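Local atomic coordinates of endo-1,4-beta-xylanase C (Paenibacillus barcinonensis, PDB entry 4XUR), a protein that hydrolyses internal beta-1,4-xylosidic linkages of xylan, and of which this piece is a xylan-binding CBM22 domain. Residues P62-L67 / L142-E147; T75-F80 / E127-V132. One frame throughout, in Å; residues are numbered along the deposited sequence.

The two contacts lie in the two facing sheets of the CBM22 beta-sandwich, their centres about 12 Å apart. Contact 1 joins the edge strand 63-65 to strand 139-147 in the four-stranded sheet that carries xylose-binding residues; contact 2 pairs strands 75-83 and 124-131 in the other sheet. Along the chain contact 2 is nested inside contact 1, since strand 75-83 follows 63-65 and strand 139-147 follows 124-131. They touch in the core: M144 CE lies 3.5 Å from I78 CG2, and A146 CB is 3.8 Å from F80 CZ. The sheet bearing the sugar site is thus packed directly on its partner sheet.

Contact 1 (P62-L67 / L142-E147); sequences PLVEVL and LRMYAE. With XYP (beta-D-xylopyranose), chain D.
V64 and M144 form the apolar centre, lying side by side and pointing the same way, with V64 CG1 3.6 Å from M144 CG. V66 adds CG2 against L142 CD2, also at 3.6 Å. On the opposite face L63, its CG anti to the backbone N (chi1 174°), lays CD2 against R143 CB and brings CB close to Y145 CB. The V64-M144 pair is hydrogen-bonded in both directions, and A146 N donates to P62 O at the end of the pairing; the N-to-C directions of strands 63-65 and 142-147 differ by 163°, close to antiparallel. Farther out, E65 bends at chi2 (67°) and divides its two oxygens. E65 OE1 receives R143 NE at 2.8 Å in a salt bridge, lying in the guanidinium plane while the donor stands above the carboxylate plane. E65 OE2 takes L142 N on its syn side at 2.8 Å and, through its anti lone pair, L67 N. One water links OE1 to R143 NH2, whose guanidinium also forms salt bridges with E98 and E100. An alanine at E65 would probably leave L142 N without this acceptor and R143 with one carboxylate fewer to fix its rotation. Toward the other end, Y145 OH donates to xylose O2 at 3.0 Å; xylose O2 in turn donates to E147 OE1 at 2.5 Å, and xylose O3 donates to E147 OE2. This antiparallel edge pairing therefore runs from a buried core into the xylan-binding site of the CBM22 beta-sandwich.

Contact 2 (T75-F80 / E127-V132); sequences TVHISF and EADIIV
H77 is held between two carboxylates, one at each ring nitrogen. H77 NE2 donates almost straight to E127 OE1 (2.8 Å, 175° at the hydrogen); the oxygen lies in the ring plane, whereas the nitrogen stands above the carboxylate plane. H77 ND1 donates to D129 OD1 at 2.8 Å, reaching it on the anti side, with the oxygen tilted somewhat from the ring plane. The D129 carboxylate is turned 83° against the imidazole. The first torsion (chi1 -166°) sets CG anti to the backbone N, on the side of strand 127-131, and the two bonds hold the ring there and together fix its rotation. Since both nitrogens donate, the imidazole is probably protonated, a state the two acidic groups would be expected to stabilise.

Backbone bonds form a second group: V76 pairs with I130 and I78 with A128, each in both directions, the shortest being I130 N to V76 O at 2.8 Å. Between them H77 and D129 make a non-hydrogen-bonded pair, while D129 CA approaches V76 O in a CA-H...O contact.

Apolar packing occupies the face opposite H77. V76 CG2 meets I130 CG1 at 3.7 Å and V132 CG2 at 4.1 Å, and I78 CD1 lies 3.9 Å from I130 CD1. F113 packs on I78, A128 and I130 from strand 109-119, which belongs to the facing sheet.

One largely polar face and the other buried against a second sheet is the arrangement of an antiparallel pair in a beta-sandwich, here in the sheet of the CBM22 domain that packs against the sugar-binding one.

Contact 1 (P62-L67 / L142-E147)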
loop_
_atom_site.group_PDB
_atom_site.type_symbol
_atom_site.label_atom_id
_atom_site.label_comp_id
_atom_site.label_asym_id
_atom_site.label_seq_id
_atom_site.Cartn_x
_atom_site.Cartn_y
_atom_site.Cartn_z
ATOM N N PRO A 62 2.192 -1.051 -4.518
ATOM C CA PRO A 62 0.799 -1.284 -4.940
ATOM C C PRO A 62 -0.151 -0.245 -4.293
ATOM O O PRO A 62 -0.022 -0.001 -3.099
ATOM C CB PRO A 62 0.521 -2.710 -4.377
ATOM C CG PRO A 62 1.386 -2.786 -3.156
ATOM C CD PRO A 62 2.584 -1.893 -3.385
ATOM N N LEU A 63 -1.032 0.309 -5.073
ATOM C CA LEU A 63 -1.957 1.355 -4.586
ATOM C C LEU A 63 -3.375 0.995 -4.991
ATOM O O LEU A 63 -3.600 0.453 -6.086
ATOM C CB LEU A 63 -1.598 2.689 -5.224
ATOM C CG LEU A 63 -2.450 3.950 -5.017
ATOM C CD1 LEU A 63 -1.588 5.223 -5.129
ATOM C CD2 LEU A 63 -3.616 4.132 -6.012
ATOM N N VAL A 64 -4.332 1.381 -4.152
ATOM C CA VAL A 64 -5.758 1.332 -4.461
ATOM C C VAL A 64 -6.543 2.532 -3.908
ATOM O O VAL A 64 -6.359 2.951 -2.753
ATOM C CB VAL A 64 -6.349 -0.056 -3.999
ATOM C CG1 VAL A 64 -6.366 -0.227 -2.452
ATOM C CG2 VAL A 64 -7.787 -0.242 -4.537
ATOM N N GLU A 65 -7.420 3.058 -4.741
ATOM C CA GLU A 65 -8.358 4.142 -4.374
ATOM C C GLU A 65 -9.353 3.567 -3.342
ATOM O O GLU A 65 -10.050 2.558 -3.635
ATOM C CB GLU A 65 -9.098 4.655 -5.600
ATOM C CG GLU A 65 -10.172 5.686 -5.282
ATOM C CD GLU A 65 -9.649 6.990 -4.766
ATOM O OE1 GLU A 65 -9.003 7.704 -5.562
ATOM O OE2 GLU A 65 -9.881 7.359 -3.566
ATOM N N VAL A 66 -9.460 4.209 -2.190
ATOM C CA VAL A 66 -10.445 3.734 -1.191
ATOM C C VAL A 66 -11.503 4.752 -0.705
ATOM O O VAL A 66 -12.360 4.388 0.084
ATOM C CB VAL A 66 -9.754 3.110 0.028
ATOM C CG1 VAL A 66 -8.928 1.843 -0.417
ATOM C CG2 VAL A 66 -8.947 4.140 0.790
ATOM N N LEU A 67 -11.388 5.986 -1.122
ATOM C CA LEU A 67 -12.367 7.047 -0.728
ATOM C C LEU A 67 -13.837 6.566 -0.903
ATOM O O LEU A 67 -14.603 6.713 0.018
ATOM C CB LEU A 67 -12.166 8.315 -1.456
ATOM C CG LEU A 67 -12.944 9.491 -0.840
ATOM C CD1 LEU A 67 -12.661 9.682 0.668
ATOM C CD2 LEU A 67 -12.560 10.764 -1.572
ATOM N N LEU A 142 -8.472 9.337 -2.081
ATOM C CA LEU A 142 -7.704 8.912 -0.949
ATOM C C LEU A 142 -7.337 7.442 -1.188
ATOM O O LEU A 142 -8.195 6.563 -1.084
ATOM C CB LEU A 142 -8.533 9.050 0.351
ATOM C CG LEU A 142 -7.849 8.791 1.721
ATOM C CD1 LEU A 142 -8.524 9.603 2.854
ATOM C CD2 LEU A 142 -7.830 7.346 2.105
ATOM N N ARG A 143 -6.071 7.204 -1.463
ATOM C CA ARG A 143 -5.633 5.874 -1.921
ATOM C C ARG A 143 -4.607 5.370 -0.970
ATOM O O ARG A 143 -3.628 6.065 -0.624
ATOM C CB ARG A 143 -5.050 5.986 -3.331
ATOM C CG ARG A 143 -5.933 6.660 -4.345
ATOM C CD ARG A 143 -5.393 7.993 -4.813
ATOM N NE ARG A 143 -6.380 8.773 -5.619
ATOM C CZ ARG A 143 -6.122 9.785 -6.409
ATOM N NH1 ARG A 143 -4.903 10.267 -6.606
ATOM N NH2 ARG A 143 -7.128 10.332 -7.076
ATOM N N MET A 144 -4.813 4.151 -0.530
ATOM C CA MET A 144 -3.824 3.512 0.329
ATOM C C MET A 144 -2.738 2.872 -0.530
ATOM O O MET A 144 -3.013 2.367 -1.585
ATOM C CB MET A 144 -4.448 2.503 1.239
ATOM C CG MET A 144 -5.019 1.270 0.557
ATOM S SD MET A 144 -5.622 0.123 1.814
ATOM C CE MET A 144 -4.066 -0.306 2.599
ATOM N N TYR A 145 -1.480 2.872 -0.065
ATOM C CA TYR A 145 -0.433 2.191 -0.792
ATOM C C TYR A 145 0.684 1.738 0.116
ATOM O O TYR A 145 0.766 2.227 1.270
ATOM C CB TYR A 145 0.118 3.044 -1.966
ATOM C CG TYR A 145 0.871 4.297 -1.639
ATOM C CD1 TYR A 145 0.180 5.473 -1.422
ATOM C CD2 TYR A 145 2.279 4.342 -1.663
ATOM C CE1 TYR A 145 0.854 6.651 -1.167
ATOM C CE2 TYR A 145 2.976 5.517 -1.403
ATOM C CZ TYR A 145 2.254 6.672 -1.189
ATOM O OH TYR A 145 2.901 7.882 -0.939
ATOM N N ALA A 146 1.503 0.807 -0.388
ATOM C CA ALA A 146 2.704 0.403 0.349
ATOM C C ALA A 146 3.928 0.818 -0.404
ATOM O O ALA A 146 3.945 0.846 -1.615
ATOM C CB ALA A 146 2.735 -1.132 0.545
ATOM N N GLU A 147 5.005 1.083 0.360
ATOM C CA GLU A 147 6.266 1.537 -0.225
ATOM C C GLU A 147 7.400 1.312 0.771
ATOM O O GLU A 147 7.195 0.881 1.871
ATOM C CB GLU A 147 6.195 3.003 -0.563
ATOM C CG GLU A 147 6.013 3.925 0.649
ATOM C CD GLU A 147 5.935 5.370 0.263
ATOM O OE1 GLU A 147 6.438 5.780 -0.838
ATOM O OE2 GLU A 147 5.373 6.138 1.074
HETATM C C1 XYP D . 6.103 10.369 -2.357
HETATM C C2 XYP D . 6.422 9.272 -1.341
HETATM C C3 XYP D . 5.902 9.612 0.051
HETATM C C4 XYP D . 6.350 11.041 0.437
HETATM C C5 XYP D . 6.035 12.045 -0.676
HETATM O O2 XYP D . 5.790 8.063 -1.742
HETATM O O3 XYP D . 6.390 8.705 1.008
HETATM O O4 XYP D . 5.625 11.397 1.637
HETATM O O5 XYP D . 6.654 11.644 -1.881
HETATM O O HOH W 1 -10.087 9.918 -7.163
#

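Contact 2 (T75-F80 / E127-V132)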
loop_
_atom_site.group_PDB
_atom_site.type_symbol
_atom_site.label_atom_id
_atom_site.label_comp_id
_atom_site.label_asym_id
_atom_site.label_seq_id
_atom_site.Cartn_x
_atom_site.Cartn_y
_atom_site.Cartn_z
ATOM N N THR A 75 -13.194 8.326 11.185
ATOM C CA THR A 75 -11.927 7.665 11.469
ATOM C C THR A 75 -12.149 6.138 11.188
ATOM O O THR A 75 -13.202 5.552 11.546
ATOM C CB THR A 75 -11.540 7.871 12.935
ATOM O OG1 THR A 75 -11.401 9.274 13.159
ATOM C CG2 THR A 75 -10.253 7.166 13.286
ATOM N N VAL A 76 -11.220 5.538 10.485
ATOM C CA VAL A 76 -11.279 4.168 10.112
ATOM C C VAL A 76 -9.954 3.476 10.493
ATOM O O VAL A 76 -8.980 4.130 10.744
ATOM C CB VAL A 76 -11.663 3.977 8.627
ATOM C CG1 VAL A 76 -13.016 4.567 8.338
ATOM C CG2 VAL A 76 -10.640 4.605 7.675
ATOM N N HIS A 77 -9.971 2.137 10.568
ATOM C CA HIS A 77 -8.757 1.380 10.854
ATOM C C HIS A 77 -8.312 0.641 9.607
ATOM O O HIS A 77 -9.114 -0.075 9.022
ATOM C CB HIS A 77 -8.986 0.387 11.999
ATOM C CG HIS A 77 -7.714 -0.167 12.561
ATOM N ND1 HIS A 77 -6.839 0.589 13.288
ATOM C CD2 HIS A 77 -7.187 -1.421 12.512
ATOM C CE1 HIS A 77 -5.806 -0.161 13.667
ATOM N NE2 HIS A 77 -5.998 -1.380 13.208
ATOM N N ILE A 78 -7.071 0.881 9.187
ATOM C CA ILE A 78 -6.506 0.180 8.031
ATOM C C ILE A 78 -5.412 -0.762 8.466
ATOM O O ILE A 78 -4.497 -0.399 9.244
ATOM C CB ILE A 78 -5.940 1.131 6.969
ATOM C CG1 ILE A 78 -6.996 2.104 6.531
ATOM C CG2 ILE A 78 -5.399 0.329 5.797
ATOM C CD1 ILE A 78 -6.689 2.838 5.210
ATOM N N SER A 79 -5.455 -1.933 7.898
ATOM C CA SER A 79 -4.362 -2.939 8.071
ATOM C C SER A 79 -4.068 -3.722 6.822
ATOM O O SER A 79 -4.864 -3.804 5.899
ATOM C CB SER A 79 -4.746 -3.907 9.168
ATOM O OG SER A 79 -5.925 -4.661 8.805
ATOM N N PHE A 80 -2.844 -4.298 6.789
ATOM C CA PHE A 80 -2.439 -5.231 5.726
ATOM C C PHE A 80 -1.207 -5.987 6.150
ATOM O O PHE A 80 -0.531 -5.566 7.043
ATOM C CB PHE A 80 -2.214 -4.543 4.369
ATOM C CG PHE A 80 -1.010 -3.642 4.265
ATOM C CD1 PHE A 80 -1.115 -2.269 4.533
ATOM C CD2 PHE A 80 0.218 -4.124 3.765
ATOM C CE1 PHE A 80 -0.026 -1.411 4.332
ATOM C CE2 PHE A 80 1.303 -3.286 3.594
ATOM C CZ PHE A 80 1.173 -1.931 3.871
ATOM N N GLU A 127 -0.502 -1.632 10.480
ATOM C CA GLU A 127 -1.828 -1.125 10.789
ATOM C C GLU A 127 -1.808 0.234 11.485
ATOM O O GLU A 127 -0.888 0.586 12.209
ATOM C CB GLU A 127 -2.587 -2.159 11.606
ATOM C CG GLU A 127 -2.126 -2.256 13.071
ATOM C CD GLU A 127 -2.960 -3.263 13.855
ATOM O OE1 GLU A 127 -4.182 -3.416 13.561
ATOM O OE2 GLU A 127 -2.417 -3.903 14.770
ATOM N N ALA A 128 -2.874 1.020 11.251
ATOM C CA ALA A 128 -3.124 2.248 12.011
ATOM C C ALA A 128 -4.562 2.706 11.838
ATOM O O ALA A 128 -5.248 2.324 10.880
ATOM C CB ALA A 128 -2.191 3.362 11.576
ATOM N N ASP A 129 -5.017 3.538 12.757
ATOM C CA ASP A 129 -6.230 4.406 12.473
ATOM C C ASP A 129 -5.800 5.503 11.501
ATOM O O ASP A 129 -4.738 6.132 11.636
ATOM C CB ASP A 129 -6.775 5.053 13.736
ATOM C CG ASP A 129 -7.618 4.141 14.606
ATOM O OD1 ASP A 129 -7.807 2.951 14.338
ATOM O OD2 ASP A 129 -8.137 4.692 15.598
ATOM N N ILE A 130 -6.689 5.815 10.566
ATOM C CA ILE A 130 -6.507 7.061 9.772
ATOM C C ILE A 130 -7.794 7.895 9.788
ATOM O O ILE A 130 -8.904 7.379 9.991
ATOM C CB ILE A 130 -6.127 6.752 8.329
ATOM C CG1 ILE A 130 -7.225 5.996 7.591
ATOM C CG2 ILE A 130 -4.825 6.018 8.290
ATOM C CD1 ILE A 130 -7.483 6.485 6.180
ATOM N N ILE A 131 -7.615 9.193 9.525
ATOM C CA ILE A 131 -8.712 10.140 9.432
ATOM C C ILE A 131 -8.992 10.314 7.922
ATOM O O ILE A 131 -8.079 10.524 7.099
ATOM C CB ILE A 131 -8.251 11.489 10.112
ATOM C CG1 ILE A 131 -8.287 11.310 11.601
ATOM C CG2 ILE A 131 -9.107 12.689 9.662
ATOM C CD1 ILE A 131 -7.353 12.214 12.339
ATOM N N VAL A 132 -10.272 10.266 7.580
ATOM C CA VAL A 132 -10.740 10.592 6.253
ATOM C C VAL A 132 -11.124 12.077 6.338
ATOM O O VAL A 132 -12.039 12.393 7.126
ATOM C CB VAL A 132 -11.971 9.707 5.884
ATOM C CG1 VAL A 132 -12.369 9.894 4.469
ATOM C CG2 VAL A 132 -11.601 8.226 6.074
#